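Local coordinates for protein aldo-keto reductase 2E (Bombyx mori, PDB 3WCZ) that reduces 3-dehydroecdysone with NADPH as cosubstrate, acts less strongly on phenylglyoxal and isatin, and may take part in regulating molting, at residues 16-20 against 269-273; 83-89 against 114-120; 121-125 against 300-306. The contacts are given in a common frame with arbitrary orientation. Residue numbers count along the deposited sequence, not the author numbering.

Contact 1. Residues 16-20 against 269-273; sequences IPIVA and NIDLF. With NAP (NADP nicotinamide-adenine-dinucleotide phosphate), chain B.
Segment 16-20 brings the end of an N-terminal hairpin strand to the first barrel strand, and V19 on this link packs against the chain leaving the C-terminal end of helix 263-270. I16 and P17 are extended (phi/psi -128/130 and -65/140) and finish strand 15-17. At I18 the backbone leaves the strand (-89/5); its p,t side chain starts out sideways, but its end reaches the ring of F273, CD1 to CE1 3.8 Å. V19 is extended again (-124/131) and has the largest share of the contact. Its t rotamer sets CG2 4.0 Å from L272 CD1 and, at the ring edge, 3.8 Å from F273 CZ, while CB lies 4.2 Å from I270 CG1. The CA atoms of V19 and I270 are 6.5 Å apart. The side chains that meet are apolar; V19 CG1 also lies 4.0 Å from the carbonyl N269 O. A20 turns its CB away and runs on toward strand 21-22. In segment 269-273, I270 is near-helical (-107/-4), D271 centres an inverse gamma turn (-87/69), and L272 and F273, both m, point toward V19. N269 faces NADP: ND2 donates to N7A at 3.0 Å and OD1 accepts from N6A at 2.8 Å, a paired recognition of the adenine edge. V19 packs on the chain at and just after this cofactor-binding residue. Around it, I16 and I18 pair with strand 7-9 and the chain before it, L272 and F273 lean on helix 241-251, and I16 and P17 rest on F83 of strand 83-88.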
# COMPACT_ATOMS: atom_id res chain seq x y z
N ILE A 16 9.12 -7.17 -6.73
CA ILE A 16 7.77 -6.78 -6.39
C ILE A 16 7.17 -6.00 -7.55
O ILE A 16 7.78 -5.05 -8.07
CB ILE A 16 7.79 -5.95 -5.12
CG1 ILE A 16 6.39 -5.67 -4.60
CG2 ILE A 16 8.58 -4.66 -5.31
CD1 ILE A 16 6.39 -5.08 -3.19
N PRO A 17 5.96 -6.39 -7.98
CA PRO A 17 5.32 -5.62 -9.05
C PRO A 17 5.00 -4.23 -8.56
O PRO A 17 4.53 -4.08 -7.43
CB PRO A 17 4.03 -6.40 -9.34
CG PRO A 17 4.30 -7.79 -8.77
CD PRO A 17 5.18 -7.58 -7.59
N ILE A 18 5.20 -3.22 -9.40
CA ILE A 18 5.16 -1.85 -8.96
C ILE A 18 3.77 -1.17 -9.00
O ILE A 18 3.66 0.00 -8.73
CB ILE A 18 6.21 -0.98 -9.69
CG1 ILE A 18 5.84 -0.83 -11.15
CG2 ILE A 18 7.58 -1.63 -9.49
CD1 ILE A 18 6.94 -0.13 -11.91
N VAL A 19 2.72 -1.93 -9.33
CA VAL A 19 1.35 -1.50 -9.08
C VAL A 19 0.68 -2.58 -8.24
O VAL A 19 0.77 -3.74 -8.58
CB VAL A 19 0.55 -1.28 -10.38
CG1 VAL A 19 -0.84 -0.84 -10.07
CG2 VAL A 19 1.27 -0.25 -11.30
N ALA A 20 0.01 -2.18 -7.16
CA ALA A 20 -0.77 -3.09 -6.33
C ALA A 20 -2.22 -2.70 -6.32
O ALA A 20 -2.56 -1.52 -6.26
CB ALA A 20 -0.23 -3.08 -4.90
N ASN A 269 -5.93 1.41 -14.32
CA ASN A 269 -5.01 1.81 -13.26
C ASN A 269 -3.65 1.10 -13.33
O ASN A 269 -2.71 1.51 -12.66
CB ASN A 269 -5.66 1.58 -11.89
CG ASN A 269 -6.74 2.58 -11.56
OD1 ASN A 269 -6.88 3.61 -12.24
ND2 ASN A 269 -7.54 2.28 -10.56
N ILE A 270 -3.52 0.09 -14.19
CA ILE A 270 -2.21 -0.55 -14.40
C ILE A 270 -1.62 -0.18 -15.77
O ILE A 270 -0.48 -0.52 -16.05
CB ILE A 270 -2.32 -2.09 -14.18
CG1 ILE A 270 -0.94 -2.72 -14.02
CG2 ILE A 270 -3.11 -2.73 -15.30
CD1 ILE A 270 -1.02 -4.07 -13.34
N ASP A 271 -2.38 0.57 -16.58
CA ASP A 271 -1.91 0.92 -17.93
C ASP A 271 -1.07 2.21 -17.89
O ASP A 271 -1.48 3.24 -18.40
CB ASP A 271 -3.11 1.05 -18.88
CG ASP A 271 -2.72 1.13 -20.34
OD1 ASP A 271 -1.54 0.93 -20.67
OD2 ASP A 271 -3.63 1.41 -21.15
N LEU A 272 0.11 2.11 -17.29
CA LEU A 272 0.94 3.27 -16.94
C LEU A 272 2.31 3.25 -17.58
O LEU A 272 3.14 4.08 -17.23
CB LEU A 272 1.11 3.31 -15.40
CG LEU A 272 -0.13 3.18 -14.53
CD1 LEU A 272 0.29 3.17 -13.06
CD2 LEU A 272 -1.11 4.29 -14.77
N PHE A 273 2.56 2.30 -18.48
CA PHE A 273 3.93 2.01 -18.90
C PHE A 273 4.20 2.29 -20.37
O PHE A 273 5.24 1.88 -20.89
CB PHE A 273 4.32 0.60 -18.44
CG PHE A 273 4.11 0.45 -16.97
CD1 PHE A 273 4.99 1.06 -16.09
CD2 PHE A 273 2.98 -0.17 -16.46
CE1 PHE A 273 4.76 1.03 -14.75
CE2 PHE A 273 2.75 -0.21 -15.08
CZ PHE A 273 3.65 0.39 -14.25
PA NAP B . -7.55 5.28 -3.50
O1A NAP B . -7.00 4.19 -4.31
O2A NAP B . -6.77 6.43 -3.08
O5B NAP B . -8.92 5.81 -4.03
C5B NAP B . -9.95 4.94 -4.37
C4B NAP B . -11.17 5.62 -4.96
O4B NAP B . -10.85 6.10 -6.29
C3B NAP B . -12.40 4.80 -5.08
O3B NAP B . -13.49 5.65 -4.79
C2B NAP B . -12.38 4.38 -6.46
O2B NAP B . -13.65 4.05 -6.99
C1B NAP B . -11.79 5.55 -7.19
N9A NAP B . -11.05 5.27 -8.40
C8A NAP B . -10.21 4.24 -8.59
N7A NAP B . -9.60 4.32 -9.76
C5A NAP B . -10.07 5.45 -10.38
C6A NAP B . -9.80 6.04 -11.62
N6A NAP B . -8.93 5.52 -12.58
N1A NAP B . -10.47 7.18 -11.90
C2A NAP B . -11.32 7.71 -11.02
N3A NAP B . -11.59 7.17 -9.82
C4A NAP B . -10.95 6.04 -9.50
O3 NAP B . -8.13 4.57 -2.16
PN NAP B . -7.64 4.12 -0.72
O1N NAP B . -8.44 2.91 -0.41
O2N NAP B . -7.73 5.30 0.18
O5D NAP B . -6.10 3.76 -0.84
C5D NAP B . -5.67 2.73 -1.67
C4D NAP B . -5.17 1.47 -0.95
O4D NAP B . -4.01 1.74 -0.18
C3D NAP B . -6.12 0.89 0.04
O3D NAP B . -7.23 0.26 -0.56
C2D NAP B . -5.25 0.02 0.81
O2D NAP B . -4.93 -1.13 0.09
C1D NAP B . -4.05 0.91 0.99
N1N NAP B . -3.98 1.78 2.18
C2N NAP B . -3.13 1.50 3.18
C3N NAP B . -3.06 2.32 4.28
C7N NAP B . -2.06 1.96 5.31
O7N NAP B . -1.06 1.25 5.07
N7N NAP B . -2.21 2.57 6.51
C4N NAP B . -3.92 3.42 4.42
C5N NAP B . -4.80 3.73 3.36
C6N NAP B . -4.79 2.88 2.26
P2B NAP B . -13.96 2.63 -7.67
O1X NAP B . -15.47 2.72 -7.99
O2X NAP B . -13.18 2.54 -8.91
O3X NAP B . -13.64 1.56 -6.66

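Contact 2. Residues 83-89 against 114-120; sequences FVTTKLW and IDLYLIH. With NAP (NADP nicotinamide-adenine-dinucleotide phosphate), chain B.
Two neighbouring parallel strands of the TIM barrel, linked by helix 95-109 in a beta-alpha-beta unit, share backbone hydrogen bonds: L88 N to L118 O 2.8 Å, L118 N to T86 O 3.0 Å, T86 N to L116 O 3.1 Å, H120 N to L88 O 3.1 Å and L116 N to V84 O 3.2 Å. D115 OD2 accepts V84 N at 2.9 Å and salt-bridges R79. T85 pairs with L116, K87 with L118; the axes cross at -29°, 4.5 Å apart. K87 (m,t,t,p) sends NZ to D53 and Y58, the probable proton donor; with H120, whose NE2 lies 3.4 Å from NADP N7N, they are consistent with the Asp-Tyr-Lys-His tetrad of aldo-keto reductases. One water joins K87 O (3.1 Å) to H120 ND1 (2.9 Å), another K87 O (2.9 Å) to Y117 OH (2.7 Å). Outward, D115 CB sits 3.5 Å over the F83 ring centroid (CH-pi). Opposite faces of the H120 ring meet the W89 edge, centroids 5.0 Å apart, and K87 CD, 3.6 Å from its centroid.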
# COMPACT_ATOMS: atom_id res chain seq x y z
N PHE A 83 2.15 -11.76 -5.99
CA PHE A 83 2.78 -11.10 -4.86
C PHE A 83 1.67 -10.59 -3.95
O PHE A 83 0.93 -9.69 -4.35
CB PHE A 83 3.66 -9.94 -5.36
CG PHE A 83 4.60 -9.40 -4.35
CD1 PHE A 83 4.15 -8.61 -3.30
CD2 PHE A 83 5.96 -9.71 -4.40
CE1 PHE A 83 5.05 -8.13 -2.34
CE2 PHE A 83 6.82 -9.24 -3.44
CZ PHE A 83 6.38 -8.46 -2.41
N VAL A 84 1.51 -11.17 -2.77
CA VAL A 84 0.46 -10.79 -1.86
C VAL A 84 1.11 -10.11 -0.67
O VAL A 84 2.02 -10.65 -0.04
CB VAL A 84 -0.37 -12.01 -1.44
CG1 VAL A 84 -1.62 -11.54 -0.69
CG2 VAL A 84 -0.79 -12.81 -2.64
N THR A 85 0.57 -8.95 -0.33
CA THR A 85 0.98 -8.12 0.79
C THR A 85 -0.14 -8.05 1.81
O THR A 85 -1.27 -7.73 1.46
CB THR A 85 1.32 -6.70 0.32
OG1 THR A 85 2.43 -6.77 -0.56
CG2 THR A 85 1.67 -5.77 1.46
N THR A 86 0.15 -8.33 3.08
CA THR A 86 -0.80 -8.07 4.15
C THR A 86 -0.06 -7.45 5.34
O THR A 86 1.16 -7.23 5.28
CB THR A 86 -1.68 -9.27 4.51
OG1 THR A 86 -2.79 -8.76 5.23
CG2 THR A 86 -0.93 -10.34 5.28
N LYS A 87 -0.82 -7.14 6.40
CA LYS A 87 -0.34 -6.26 7.46
C LYS A 87 -0.78 -6.74 8.83
O LYS A 87 -1.93 -7.19 9.03
CB LYS A 87 -0.83 -4.81 7.24
CG LYS A 87 -0.74 -4.32 5.81
CD LYS A 87 -1.00 -2.83 5.68
CE LYS A 87 -1.07 -2.36 4.25
NZ LYS A 87 -2.35 -2.70 3.60
N LEU A 88 0.15 -6.60 9.77
CA LEU A 88 -0.01 -6.92 11.19
C LEU A 88 -0.71 -5.76 11.87
O LEU A 88 -0.22 -4.62 11.82
CB LEU A 88 1.39 -7.05 11.78
CG LEU A 88 1.45 -7.33 13.28
CD1 LEU A 88 1.14 -8.80 13.60
CD2 LEU A 88 2.82 -6.89 13.82
N TRP A 89 -1.84 -6.02 12.53
CA TRP A 89 -2.58 -4.95 13.17
C TRP A 89 -1.98 -4.54 14.53
O TRP A 89 -1.13 -5.24 15.10
CB TRP A 89 -4.09 -5.28 13.25
CG TRP A 89 -4.89 -4.09 13.72
CD1 TRP A 89 -5.69 -4.03 14.85
CD2 TRP A 89 -4.93 -2.79 13.14
NE1 TRP A 89 -6.20 -2.76 14.98
CE2 TRP A 89 -5.75 -1.99 13.94
CE3 TRP A 89 -4.33 -2.23 12.00
CZ2 TRP A 89 -6.00 -0.65 13.65
CZ3 TRP A 89 -4.56 -0.91 11.72
CH2 TRP A 89 -5.40 -0.13 12.53
N ILE A 114 3.19 -15.46 2.77
CA ILE A 114 2.90 -14.12 2.27
C ILE A 114 4.17 -13.59 1.62
O ILE A 114 5.29 -13.89 2.05
CB ILE A 114 2.40 -13.18 3.43
CG1 ILE A 114 1.62 -11.99 2.88
CG2 ILE A 114 3.53 -12.70 4.30
CD1 ILE A 114 0.27 -12.35 2.42
N ASP A 115 4.03 -12.82 0.55
CA ASP A 115 5.20 -12.25 -0.11
C ASP A 115 5.75 -11.08 0.67
O ASP A 115 6.96 -10.91 0.76
CB ASP A 115 4.83 -11.85 -1.54
CG ASP A 115 4.49 -13.05 -2.36
OD1 ASP A 115 5.45 -13.67 -2.90
OD2 ASP A 115 3.30 -13.42 -2.42
N LEU A 116 4.88 -10.27 1.27
CA LEU A 116 5.31 -9.11 2.05
C LEU A 116 4.38 -8.98 3.24
O LEU A 116 3.18 -8.90 3.10
CB LEU A 116 5.25 -7.84 1.20
CG LEU A 116 5.65 -6.54 1.89
CD1 LEU A 116 7.03 -6.55 2.45
CD2 LEU A 116 5.51 -5.43 0.88
N TYR A 117 4.97 -8.97 4.43
CA TYR A 117 4.25 -8.68 5.67
C TYR A 117 4.74 -7.35 6.21
O TYR A 117 5.95 -7.10 6.31
CB TYR A 117 4.49 -9.76 6.69
CG TYR A 117 3.46 -9.89 7.78
CD1 TYR A 117 2.12 -9.71 7.53
CD2 TYR A 117 3.82 -10.24 9.08
CE1 TYR A 117 1.16 -9.87 8.52
CE2 TYR A 117 2.88 -10.40 10.07
CZ TYR A 117 1.55 -10.22 9.78
OH TYR A 117 0.63 -10.42 10.80
N LEU A 118 3.79 -6.46 6.54
CA LEU A 118 4.08 -5.12 7.04
C LEU A 118 3.56 -4.91 8.43
O LEU A 118 2.42 -5.31 8.73
CB LEU A 118 3.41 -4.08 6.14
CG LEU A 118 3.82 -4.11 4.67
CD1 LEU A 118 3.03 -3.05 3.91
CD2 LEU A 118 5.28 -3.88 4.46
N ILE A 119 4.33 -4.20 9.25
CA ILE A 119 3.78 -3.66 10.47
C ILE A 119 2.87 -2.49 10.05
O ILE A 119 3.35 -1.53 9.43
CB ILE A 119 4.87 -3.14 11.42
CG1 ILE A 119 5.88 -4.24 11.76
CG2 ILE A 119 4.22 -2.56 12.69
CD1 ILE A 119 6.92 -3.77 12.79
N HIS A 120 1.58 -2.54 10.36
CA HIS A 120 0.61 -1.59 9.78
C HIS A 120 0.83 -0.16 10.29
O HIS A 120 0.74 0.79 9.52
CB HIS A 120 -0.82 -2.09 10.09
CG HIS A 120 -1.87 -1.57 9.16
ND1 HIS A 120 -2.97 -2.31 8.79
CD2 HIS A 120 -2.00 -0.36 8.54
CE1 HIS A 120 -3.73 -1.58 7.99
NE2 HIS A 120 -3.16 -0.41 7.81
PA NAP B . -7.55 5.28 -3.50
O1A NAP B . -7.00 4.19 -4.31
O2A NAP B . -6.77 6.43 -3.08
O5B NAP B . -8.92 5.81 -4.03
C5B NAP B . -9.95 4.94 -4.37
C4B NAP B . -11.17 5.62 -4.96
O4B NAP B . -10.85 6.10 -6.29
C3B NAP B . -12.40 4.80 -5.08
O3B NAP B . -13.49 5.65 -4.79
C2B NAP B . -12.38 4.38 -6.46
O2B NAP B . -13.65 4.05 -6.99
C1B NAP B . -11.79 5.55 -7.19
N9A NAP B . -11.05 5.27 -8.40
C8A NAP B . -10.21 4.24 -8.59
N7A NAP B . -9.60 4.32 -9.76
C5A NAP B . -10.07 5.45 -10.38
C6A NAP B . -9.80 6.04 -11.62
N6A NAP B . -8.93 5.52 -12.58
N1A NAP B . -10.47 7.18 -11.90
C2A NAP B . -11.32 7.71 -11.02
N3A NAP B . -11.59 7.17 -9.82
C4A NAP B . -10.95 6.04 -9.50
O3 NAP B . -8.13 4.57 -2.16
PN NAP B . -7.64 4.12 -0.72
O1N NAP B . -8.44 2.91 -0.41
O2N NAP B . -7.73 5.30 0.18
O5D NAP B . -6.10 3.76 -0.84
C5D NAP B . -5.67 2.73 -1.67
C4D NAP B . -5.17 1.47 -0.95
O4D NAP B . -4.01 1.74 -0.18
C3D NAP B . -6.12 0.89 0.04
O3D NAP B . -7.23 0.26 -0.56
C2D NAP B . -5.25 0.02 0.81
O2D NAP B . -4.93 -1.13 0.09
C1D NAP B . -4.05 0.91 0.99
N1N NAP B . -3.98 1.78 2.18
C2N NAP B . -3.13 1.50 3.18
C3N NAP B . -3.06 2.32 4.28
C7N NAP B . -2.06 1.96 5.31
O7N NAP B . -1.06 1.25 5.07
N7N NAP B . -2.21 2.57 6.51
C4N NAP B . -3.92 3.42 4.42
C5N NAP B . -4.80 3.73 3.36
C6N NAP B . -4.79 2.88 2.26
P2B NAP B . -13.96 2.63 -7.67
O1X NAP B . -15.47 2.72 -7.99
O2X NAP B . -13.18 2.54 -8.91
O3X NAP B . -13.64 1.56 -6.66
O HOH W 1 -3.91 -4.89 9.70
O HOH W 2 -1.95 -9.90 10.01

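Contact 3. Residues 121-125 against 300-306; sequences FPIAT and WKDYPNY
I123, W300 and N305 bury the most surface where the loop after strand 114-119 meets the C-terminal tail. I123 (m,t) is the wedge: its CB bond points sideways, yet CD1 reaches W300 CE3 at 3.6 Å and Y306 CD1 at 4.0 Å, while CG2 touches the edge of the Y303 ring at CD2, 3.7 Å. The tail curls round it through two turns, type I from W300 to Y303 (Y303 N to W300 O 2.9 Å) and type II from Y303 to Y306 (Y306 N to Y303 O 3.1 Å). W300, an m rotamer with chi2 -22°, directs its six-membered ring edge at the face of F121 (m) in a T-shaped stack, centroids 5.4 Å apart and planes at 84°. N305, in the left-handed region (70/19) of the second turn, lies CA to CA 5.3 Å from I123; its O lies 3.4 Å from P122 CG and 3.7 Å from I123 CG1. T125 CG2 meets Y303 CE2 at 3.8 Å. The joint is mostly apolar and aromatic, with the P304 and N305 carbonyls against I123 and no hydrogen bonds between the segments; it places the tail beside the cofactor pocket, which F121 helps line. Y303 OH is hydrogen-bonded to D129 O, Y303 rests on P131 of strand 131-132, the antiparallel partner of strand 124-125, and P122 and N305 both lean on Y136 of helix 136-148.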
# COMPACT_ATOMS: atom_id res chain seq x y z
N PHE A 121 1.11 -0.02 11.59
CA PHE A 121 1.49 1.25 12.20
C PHE A 121 2.55 1.00 13.26
O PHE A 121 2.61 -0.10 13.85
CB PHE A 121 0.31 1.93 12.92
CG PHE A 121 -0.72 2.52 12.01
CD1 PHE A 121 -1.78 1.75 11.58
CD2 PHE A 121 -0.66 3.85 11.62
CE1 PHE A 121 -2.76 2.28 10.74
CE2 PHE A 121 -1.61 4.39 10.75
CZ PHE A 121 -2.66 3.61 10.32
N PRO A 122 3.31 2.04 13.63
CA PRO A 122 4.31 1.87 14.70
C PRO A 122 3.67 1.91 16.09
O PRO A 122 4.38 1.65 17.06
CB PRO A 122 5.27 3.05 14.50
CG PRO A 122 4.45 4.11 13.79
CD PRO A 122 3.47 3.33 12.92
N ILE A 123 2.41 2.25 16.19
CA ILE A 123 1.65 2.32 17.42
C ILE A 123 1.20 0.92 17.81
O ILE A 123 0.81 0.12 16.98
CB ILE A 123 0.39 3.21 17.23
CG1 ILE A 123 0.80 4.62 16.80
CG2 ILE A 123 -0.45 3.25 18.46
CD1 ILE A 123 -0.35 5.41 16.19
N ALA A 124 1.22 0.66 19.12
CA ALA A 124 0.69 -0.58 19.70
C ALA A 124 -0.55 -0.23 20.51
O ALA A 124 -0.54 0.76 21.25
CB ALA A 124 1.71 -1.25 20.57
N THR A 125 -1.60 -1.03 20.38
CA THR A 125 -2.81 -0.83 21.17
C THR A 125 -3.24 -2.16 21.78
O THR A 125 -2.76 -3.24 21.42
CB THR A 125 -3.97 -0.26 20.34
OG1 THR A 125 -4.36 -1.21 19.34
CG2 THR A 125 -3.55 1.04 19.69
N TRP A 300 -5.13 9.27 17.87
CA TRP A 300 -4.02 8.53 18.46
C TRP A 300 -2.80 9.43 18.74
O TRP A 300 -1.74 8.91 19.05
CB TRP A 300 -3.57 7.38 17.54
CG TRP A 300 -4.56 6.26 17.33
CD1 TRP A 300 -5.60 5.91 18.14
CD2 TRP A 300 -4.58 5.34 16.23
NE1 TRP A 300 -6.27 4.82 17.61
CE2 TRP A 300 -5.66 4.46 16.43
CE3 TRP A 300 -3.79 5.18 15.08
CZ2 TRP A 300 -5.96 3.43 15.55
CZ3 TRP A 300 -4.10 4.16 14.20
CH2 TRP A 300 -5.18 3.31 14.43
N LYS A 301 -2.97 10.74 18.63
CA LYS A 301 -1.85 11.67 18.67
C LYS A 301 -1.00 11.55 19.93
O LYS A 301 0.22 11.79 19.88
CB LYS A 301 -2.39 13.09 18.50
CG LYS A 301 -1.34 14.13 18.20
CD LYS A 301 -2.03 15.45 17.81
CE LYS A 301 -1.86 15.77 16.34
NZ LYS A 301 -2.42 17.11 16.00
N ASP A 302 -1.62 11.19 21.06
CA ASP A 302 -0.89 11.11 22.32
C ASP A 302 -0.35 9.71 22.58
O ASP A 302 0.26 9.48 23.63
CB ASP A 302 -1.73 11.57 23.52
CG ASP A 302 -0.88 11.90 24.73
OD1 ASP A 302 0.09 12.66 24.56
OD2 ASP A 302 -1.16 11.39 25.87
N TYR A 303 -0.58 8.77 21.67
CA TYR A 303 -0.09 7.41 21.87
C TYR A 303 1.41 7.31 21.64
O TYR A 303 1.96 7.98 20.75
CB TYR A 303 -0.77 6.44 20.89
CG TYR A 303 -2.22 6.08 21.19
CD1 TYR A 303 -3.09 6.99 21.79
CD2 TYR A 303 -2.71 4.83 20.86
CE1 TYR A 303 -4.42 6.65 22.06
CE2 TYR A 303 -4.03 4.48 21.12
CZ TYR A 303 -4.88 5.40 21.71
OH TYR A 303 -6.20 5.03 21.96
N PRO A 304 2.07 6.44 22.41
CA PRO A 304 3.48 6.16 22.13
C PRO A 304 3.67 5.80 20.67
O PRO A 304 2.88 5.02 20.12
CB PRO A 304 3.79 4.96 23.03
CG PRO A 304 2.89 5.19 24.23
CD PRO A 304 1.61 5.74 23.63
N ASN A 305 4.70 6.39 20.07
CA ASN A 305 5.11 6.10 18.69
C ASN A 305 4.11 6.60 17.62
O ASN A 305 4.18 6.19 16.44
CB ASN A 305 5.41 4.60 18.53
CG ASN A 305 6.49 4.10 19.51
OD1 ASN A 305 6.26 3.14 20.28
ND2 ASN A 305 7.62 4.76 19.53
N TYR A 306 3.23 7.53 17.96
CA TYR A 306 2.40 8.19 16.94
C TYR A 306 3.32 8.78 15.88
O TYR A 306 4.26 9.50 16.21
CB TYR A 306 1.54 9.27 17.58
CG TYR A 306 0.65 10.00 16.63
CD1 TYR A 306 -0.52 9.43 16.17
CD2 TYR A 306 0.95 11.29 16.20
CE1 TYR A 306 -1.37 10.10 15.34
CE2 TYR A 306 0.10 11.98 15.36
CZ TYR A 306 -1.06 11.38 14.93
OH TYR A 306 -1.92 12.06 14.08

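Contact 2 is the most deeply buried and the largest, a backbone-bonded strand pair of the barrel wall; contacts 1 and 3 lie on opposite sides of the chain's centre, their centres about 31 Å apart, and, without hydrogen bonds between their segments, rest on van der Waals packing, chiefly of side chains. Contact 1 is largely buried, aliphatic apart from F273; contact 3 is partly exposed and richer in aromatic rings. Contact 2 touches both: I16 CD1 lies 3.4 Å from F83 CE1 at one end, and W89 CZ3 lies 3.8 Å from F121 CE1 at the other. All three reach NADP, contact 1 at the adenine, contact 2 at the nicotinamide, contact 3 through F121.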